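Local coordinates for protein cysteine desulfurase (Thermococcus onnurineus, PDB 5B7U) that probably transfers sulfur from L-cysteine to a sulfur carrier, releasing L-alanine, with pyridoxal 5'-phosphate as its cofactor, at residues R64-R69 / A286-I291; T242-L247 / G292-L297. All blocks are in the same frame, centred on the assembly; numbering follows the deposited sequence.

Interaction 1 of 2, residues R64-R69 / A286-I291. With CYS (cysteine), chain C.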
# COMPACT_ATOMS: atom_id res chain seq x y z
N ARG A 64 12.87 -7.77 11.71
CA ARG A 64 12.79 -6.95 10.54
C ARG A 64 13.58 -7.52 9.37
O ARG A 64 14.72 -7.72 9.46
CB ARG A 64 13.18 -5.50 10.86
CG ARG A 64 13.13 -4.54 9.70
CD ARG A 64 11.77 -4.00 9.36
NE ARG A 64 11.94 -2.88 8.50
CZ ARG A 64 11.91 -2.91 7.20
NH1 ARG A 64 12.16 -1.83 6.54
NH2 ARG A 64 11.58 -4.00 6.57
N ALA A 65 12.90 -7.79 8.28
CA ALA A 65 13.50 -8.37 7.08
C ALA A 65 12.45 -8.48 5.95
O ALA A 65 11.28 -8.45 6.23
CB ALA A 65 14.03 -9.75 7.38
N ASN A 66 12.90 -8.62 4.71
CA ASN A 66 12.01 -8.83 3.61
C ASN A 66 11.61 -10.33 3.60
O ASN A 66 12.22 -11.13 4.25
CB ASN A 66 12.59 -8.40 2.29
CG ASN A 66 11.56 -7.89 1.34
OD1 ASN A 66 10.50 -8.44 1.23
ND2 ASN A 66 11.88 -6.83 0.66
N VAL A 67 10.57 -10.66 2.87
CA VAL A 67 10.09 -12.01 2.86
C VAL A 67 10.67 -12.77 1.68
O VAL A 67 11.81 -12.67 1.42
CB VAL A 67 8.56 -12.06 2.93
CG1 VAL A 67 8.11 -11.51 4.26
CG2 VAL A 67 7.96 -11.26 1.82
N HIS A 68 9.86 -13.52 0.98
CA HIS A 68 10.32 -14.28 -0.17
C HIS A 68 11.41 -15.33 0.18
O HIS A 68 12.27 -15.60 -0.60
CB HIS A 68 10.81 -13.36 -1.26
CG HIS A 68 9.81 -12.31 -1.66
ND1 HIS A 68 8.60 -12.62 -2.21
CD2 HIS A 68 9.86 -10.96 -1.59
CE1 HIS A 68 7.93 -11.51 -2.45
NE2 HIS A 68 8.69 -10.49 -2.09
N ARG A 69 11.28 -15.88 1.37
CA ARG A 69 12.14 -16.93 1.86
C ARG A 69 13.64 -16.73 1.67
O ARG A 69 14.33 -17.58 1.14
CB ARG A 69 11.69 -18.27 1.28
CG ARG A 69 10.41 -18.79 1.88
CD ARG A 69 10.59 -19.42 3.27
NE ARG A 69 9.30 -19.82 3.84
CZ ARG A 69 9.03 -19.96 5.13
NH1 ARG A 69 9.94 -19.74 6.05
NH2 ARG A 69 7.80 -20.29 5.50
N ALA A 286 2.95 -7.51 -6.35
CA ALA A 286 4.12 -6.99 -6.98
C ALA A 286 4.90 -6.17 -5.97
O ALA A 286 4.34 -5.25 -5.28
CB ALA A 286 3.73 -6.16 -8.17
N GLY A 287 6.16 -6.51 -5.83
CA GLY A 287 7.07 -5.84 -4.94
C GLY A 287 6.96 -6.20 -3.47
O GLY A 287 6.15 -6.95 -3.08
N THR A 288 7.84 -5.63 -2.69
CA THR A 288 7.83 -5.86 -1.27
C THR A 288 6.45 -5.51 -0.70
O THR A 288 6.03 -4.41 -0.78
CB THR A 288 8.89 -5.00 -0.54
OG1 THR A 288 10.17 -5.27 -1.04
CG2 THR A 288 8.89 -5.26 0.88
N PRO A 289 5.78 -6.56 -0.11
CA PRO A 289 4.46 -6.21 0.46
C PRO A 289 4.55 -5.38 1.73
O PRO A 289 5.60 -5.18 2.22
CB PRO A 289 3.80 -7.54 0.80
CG PRO A 289 4.79 -8.60 0.69
CD PRO A 289 6.09 -8.02 0.26
N ASN A 290 3.41 -4.93 2.23
CA ASN A 290 3.37 -4.21 3.48
C ASN A 290 3.39 -5.27 4.61
O ASN A 290 2.42 -5.61 5.19
CB ASN A 290 2.17 -3.33 3.60
CG ASN A 290 2.21 -2.49 4.84
OD1 ASN A 290 3.14 -2.55 5.59
ND2 ASN A 290 1.20 -1.72 5.05
N ILE A 291 4.58 -5.74 4.88
CA ILE A 291 4.79 -6.87 5.77
C ILE A 291 4.33 -6.52 7.17
O ILE A 291 3.59 -7.29 7.80
CB ILE A 291 6.25 -7.36 5.80
CG1 ILE A 291 6.71 -7.89 4.43
CG2 ILE A 291 6.42 -8.42 6.88
CD1 ILE A 291 8.18 -7.65 4.19
N CYS C . 4.05 -1.04 8.83
CA CYS C . 2.74 -0.37 8.97
C CYS C . 2.21 0.07 7.63
O CYS C . 2.92 0.79 6.84
CB CYS C . 2.79 0.87 9.86
SG CYS C . 1.46 2.00 9.35
OXT CYS C . 1.04 -0.29 7.40

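Interaction 2 of 2, residues T242-L247 / G292-L297. With CYS (cysteine), chain C.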
# COMPACT_ATOMS: atom_id res chain seq x y z
N THR A 242 -3.20 1.30 8.92
CA THR A 242 -3.49 1.86 7.66
C THR A 242 -2.51 1.19 6.67
O THR A 242 -1.57 0.59 7.05
CB THR A 242 -3.27 3.40 7.61
OG1 THR A 242 -1.95 3.70 7.98
CG2 THR A 242 -4.23 4.11 8.49
N GLY A 243 -2.74 1.39 5.38
CA GLY A 243 -1.94 0.82 4.30
C GLY A 243 -2.03 -0.65 4.03
O GLY A 243 -1.14 -1.22 3.39
N ILE A 244 -3.10 -1.30 4.53
CA ILE A 244 -3.29 -2.69 4.21
C ILE A 244 -4.73 -2.93 3.89
O ILE A 244 -5.60 -2.66 4.69
CB ILE A 244 -2.74 -3.63 5.36
CG1 ILE A 244 -2.69 -5.07 4.92
CG2 ILE A 244 -3.46 -3.44 6.72
CD1 ILE A 244 -1.62 -5.36 3.90
N GLY A 245 -4.95 -3.54 2.77
CA GLY A 245 -6.26 -3.92 2.35
C GLY A 245 -6.21 -5.35 1.84
O GLY A 245 -5.18 -5.89 1.66
N VAL A 246 -7.36 -5.91 1.59
CA VAL A 246 -7.44 -7.25 1.11
C VAL A 246 -8.31 -7.31 -0.15
O VAL A 246 -9.26 -6.60 -0.27
CB VAL A 246 -8.05 -8.14 2.19
CG1 VAL A 246 -8.51 -9.48 1.67
CG2 VAL A 246 -7.16 -8.28 3.38
N LEU A 247 -7.90 -8.19 -1.05
CA LEU A 247 -8.63 -8.55 -2.25
C LEU A 247 -8.70 -10.10 -2.25
O LEU A 247 -7.72 -10.76 -2.29
CB LEU A 247 -8.02 -8.06 -3.53
CG LEU A 247 -8.72 -8.61 -4.77
CD1 LEU A 247 -10.16 -8.19 -4.78
CD2 LEU A 247 -8.06 -8.24 -6.08
N GLY A 292 4.73 -5.33 7.66
CA GLY A 292 4.28 -4.83 8.95
C GLY A 292 2.76 -4.67 9.06
O GLY A 292 2.16 -5.00 10.07
N GLY A 293 2.17 -4.19 7.98
CA GLY A 293 0.73 -4.01 7.87
C GLY A 293 -0.08 -5.30 7.87
O GLY A 293 -1.12 -5.38 8.53
N ALA A 294 0.40 -6.29 7.13
CA ALA A 294 -0.23 -7.62 7.14
C ALA A 294 -0.16 -8.23 8.52
O ALA A 294 -1.17 -8.77 9.01
CB ALA A 294 0.39 -8.51 6.07
N ILE A 295 0.97 -8.08 9.19
CA ILE A 295 1.12 -8.57 10.53
C ILE A 295 0.16 -7.83 11.47
O ILE A 295 -0.50 -8.43 12.27
CB ILE A 295 2.60 -8.52 11.00
CG1 ILE A 295 3.42 -9.51 10.19
CG2 ILE A 295 2.74 -8.78 12.47
CD1 ILE A 295 4.90 -9.34 10.18
N GLY A 296 0.08 -6.52 11.34
CA GLY A 296 -0.84 -5.75 12.15
C GLY A 296 -2.32 -6.11 11.93
O GLY A 296 -3.12 -6.16 12.82
N LEU A 297 -2.64 -6.35 10.69
CA LEU A 297 -3.99 -6.72 10.32
C LEU A 297 -4.34 -8.08 10.96
O LEU A 297 -5.38 -8.23 11.51
CB LEU A 297 -4.19 -6.73 8.83
CG LEU A 297 -5.50 -7.31 8.29
CD1 LEU A 297 -6.68 -6.61 8.93
CD2 LEU A 297 -5.53 -7.23 6.79
N CYS C . 4.05 -1.04 8.83
CA CYS C . 2.74 -0.37 8.97
C CYS C . 2.21 0.07 7.63
O CYS C . 2.92 0.79 6.84
CB CYS C . 2.79 0.87 9.86
SG CYS C . 1.46 2.00 9.35
OXT CYS C . 1.04 -0.29 7.40

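Interaction 1 of 2, residues R64-R69 / A286-I291
Ile291 lays its CD1 methyl between the backbone and a side chain of the 64-69 loop, 3.8 Å from Ala65 O and 3.9 Å from Val67 CG1. Val67 and Ile291 reach toward each other tip to tip; CG1 of Ile291, anti to the carbonyl carbon (chi1 -63°), carries the CD1 arm toward Val67. The other methyl of Val67, CG2, meets Pro289 CD at 4.1 Å and also lies over the centre of the His68 ring. Beside this apolar patch Asn66 crosses Thr288 obliquely and supplies the polar link: ND2 donates to Thr288 OG1 at 2.9 Å, nearly straight at 165° and close to the plane of the amide. The amide is held at its other end too, because Val67 N donates to a lone pair of Asn66 OD1 at 2.8 Å. Thr288 belongs to the pyridoxal 5'-phosphate site of this class-V aminotransferase family member, a fold-type I enzyme, and its OG1 also bonds the LLP side chain, the lysine-cofactor adduct, of the second subunit, making Asn66 second-shell to a cofactor across the dimer interface. Replacing Asn66 by alanine is likely to cost Thr288 OG1 this second partner and to leave the N-H of Val67 without its acceptor, the LLP bond remaining. Asn290 stands at the N-cap of helix 291-307, its ND2 bonded to OXT of the bound cysteine at 2.8 Å.

Interaction 2 of 2, residues T242-L247 / G292-L297
Apolar contacts dominate where Ile244 packs on the first turns of helix 291-307. Its CG2 methyl touches the carbonyl oxygen of Gly293 at 3.5 Å and CB of Leu297 at 4.0 Å, while CD1 extends over the helix backbone to Ala294 N, 3.9 Å away. With CG1 anti to the backbone N (chi1 -169°), both branches of Ile244 meet the Gly293 carbonyl and part beyond it, CD1 going on to Ala294 and CG2 to Leu297. Leu297 crosses Val246 at about a right angle, CD2 lying 3.9 Å from Val246 CG2. Close approach of the backbones depends on Gly293: its CA is 5.6 Å from that of Ile244, and a beta carbon there would press against Ile244 CB and crowd the carboxylate of the bound cysteine. A polar contact lies at the 242-243 end, where Thr242 OG1 is hydrogen-bonded to Gly292 N of the second subunit. Phe102 of the neighbouring strand 100-103 packs on Ile244, Val246 and Ala294 alike. The arrangement is that of a helix packed on the seven-stranded mixed sheet of the large domain in fold-type I pyridoxal-phosphate enzymes, here at strand 245-249.

The two contacts illustrate how one fold builds its interior and its subunit interface; their centres lie about 12 Å apart. They share helix 291-307: interaction 1 covers the turn leading into it and its first residue, interaction 2 the turns that follow. Interaction 2 is wholly buried, interaction 1 nearly so, with an exposed margin at His68 and a place farther from the centre of the chain. Interaction 1 joins two loops through mixed polar and apolar chemistry, whereas interaction 2 sets the start of strand 245-249 and the loop before it against a helix by apolar packing. Asn290 bridges them, its ND2 probably hydrogen-bonded to Gly243 O at 2.9 Å. Both touch the same bound cysteine and the second subunit.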